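Local coordinates for PR domain zinc finger protein 2 (Homo sapiens, PDB 2QPW) that methylates histone H3 through its PR (SET-type) domain, using S-adenosyl-L-methionine, and may act as a DNA-binding transcription factor, at residues 70-73 with 74-77. Residues are numbered along the deposited sequence; the frame is centred on the assembly and turned at random.
Sequences VKNN and VYMW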
loop_
_atom_site.group_PDB
_atom_site.type_symbol
_atom_site.label_atom_id
_atom_site.label_comp_id
_atom_site.label_asym_id
_atom_site.label_seq_id
_atom_site.Cartn_x
_atom_site.Cartn_y
_atom_site.Cartn_z
ATOM N N VAL A 70 1.582 1.702 17.909
ATOM C CA VAL A 70 1.163 2.165 16.572
ATOM C C VAL A 70 -0.199 2.868 16.678
ATOM O O VAL A 70 -1.054 2.434 17.431
ATOM C CB VAL A 70 1.199 1.024 15.528
ATOM C CG1 VAL A 70 0.813 1.529 14.130
ATOM C CG2 VAL A 70 2.615 0.427 15.483
ATOM N N LYS A 71 -0.374 3.958 15.927
ATOM C CA LYS A 71 -1.539 4.861 16.073
ATOM C C LYS A 71 -2.521 4.857 14.882
ATOM O O LYS A 71 -3.562 5.535 14.924
ATOM C CB LYS A 71 -1.059 6.297 16.336
ATOM C CG LYS A 71 0.478 6.521 16.296
ATOM C CD LYS A 71 1.097 6.630 14.874
ATOM C CE LYS A 71 1.690 5.303 14.347
ATOM N NZ LYS A 71 3.047 5.484 13.784
ATOM N N ASN A 72 -2.214 4.094 13.842
ATOM C CA ASN A 72 -3.134 3.962 12.721
ATOM C C ASN A 72 -3.078 2.543 12.145
ATOM O O ASN A 72 -2.161 1.758 12.489
ATOM C CB ASN A 72 -2.873 5.049 11.664
ATOM C CG ASN A 72 -1.588 4.804 10.888
ATOM O OD1 ASN A 72 -1.569 4.020 9.952
ATOM N ND2 ASN A 72 -0.505 5.455 11.305
ATOM N N ASN A 73 -4.055 2.204 11.304
ATOM C CA ASN A 73 -4.081 0.910 10.621
ATOM C C ASN A 73 -3.938 1.081 9.096
ATOM O O ASN A 73 -4.395 0.234 8.308
ATOM C CB ASN A 73 -5.395 0.166 10.931
ATOM C CG ASN A 73 -5.626 -0.045 12.414
ATOM O OD1 ASN A 73 -4.787 -0.607 13.103
ATOM N ND2 ASN A 73 -6.795 0.388 12.910
ATOM N N VAL A 74 -3.338 2.200 8.680
ATOM C CA VAL A 74 -3.246 2.545 7.258
ATOM C C VAL A 74 -1.852 2.227 6.672
ATOM O O VAL A 74 -1.743 1.558 5.644
ATOM C CB VAL A 74 -3.615 4.043 7.031
ATOM C CG1 VAL A 74 -3.333 4.429 5.595
ATOM C CG2 VAL A 74 -5.107 4.274 7.410
ATOM N N TYR A 75 -0.805 2.660 7.367
ATOM C CA TYR A 75 0.566 2.555 6.879
ATOM C C TYR A 75 1.359 1.402 7.555
ATOM O O TYR A 75 2.578 1.513 7.717
ATOM C CB TYR A 75 1.261 3.913 7.096
ATOM C CG TYR A 75 0.676 5.051 6.282
ATOM C CD1 TYR A 75 0.807 5.054 4.887
ATOM C CD2 TYR A 75 0.019 6.126 6.890
ATOM C CE1 TYR A 75 0.322 6.091 4.115
ATOM C CE2 TYR A 75 -0.511 7.200 6.077
ATOM C CZ TYR A 75 -0.340 7.145 4.700
ATOM O OH TYR A 75 -0.786 8.164 3.850
ATOM N N MET A 76 0.670 0.297 7.896
ATOM C CA MET A 76 1.271 -0.817 8.658
ATOM C C MET A 76 0.670 -2.184 8.335
ATOM O O MET A 76 -0.493 -2.278 7.908
ATOM C CB MET A 76 1.154 -0.555 10.181
ATOM C CG MET A 76 -0.227 -0.888 10.815
ATOM S SD MET A 76 -0.328 -2.598 11.512
ATOM C CE MET A 76 -1.925 -2.615 12.285
ATOM N N TRP A 77 1.469 -3.228 8.561
ATOM C CA TRP A 77 1.019 -4.632 8.513
ATOM C C TRP A 77 1.488 -5.343 9.794
ATOM O O TRP A 77 2.487 -4.940 10.410
ATOM C CB TRP A 77 1.583 -5.369 7.279
ATOM C CG TRP A 77 0.930 -4.877 5.981
ATOM C CD1 TRP A 77 1.397 -3.883 5.145
ATOM C CD2 TRP A 77 -0.284 -5.360 5.392
ATOM N NE1 TRP A 77 0.520 -3.701 4.090
ATOM C CE2 TRP A 77 -0.513 -4.593 4.210
ATOM C CE3 TRP A 77 -1.225 -6.343 5.757
ATOM C CZ2 TRP A 77 -1.641 -4.797 3.382
ATOM C CZ3 TRP A 77 -2.362 -6.552 4.932
ATOM C CH2 TRP A 77 -2.564 -5.740 3.764
#
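Asn72 OD1 approaches the Tyr75 ring obliquely, 4.0 Å from Tyr75 CD2. Val74 CG1 lies 3.8 Å above the centre of one face of the Tyr75 ring; Arg101 makes a cation-pi contact with the same ring. Asn72 OD1 accepts two backbone N-H groups. Val74 N bonds Asn72 OD1 at 2.8 Å, in the carbonyl plane, on a lone pair. Tyr75 N reaches Asn72 OD1 at 3.0 Å, nearly straight at the hydrogen, 171°. Asn72 CG sits between its own N and carbonyl carbon (chi1 72°), which turns OD1 toward the N-H groups of Val74 and Tyr75. Its ND2 bonds Thr92 OG1, so both ends of the amide are held and its rotation is fixed. Met76 CG rests 3.7 Å from Asn72 O, a buried carbonyl with no polar partner. Met76 bends at chi2 and runs alongside Asn73, bringing Met76 CE to 3.6 Å from Asn73 OD1. Val70 CG1 packs loosely on Met76 CG, and both side chains touch Cys88. The Asn72 to Val74 bond defines an Asx turn, extended by the Tyr75 bond, which leads the loop into edge strand 76-81 of a three-stranded antiparallel sheet in the PR/SET domain.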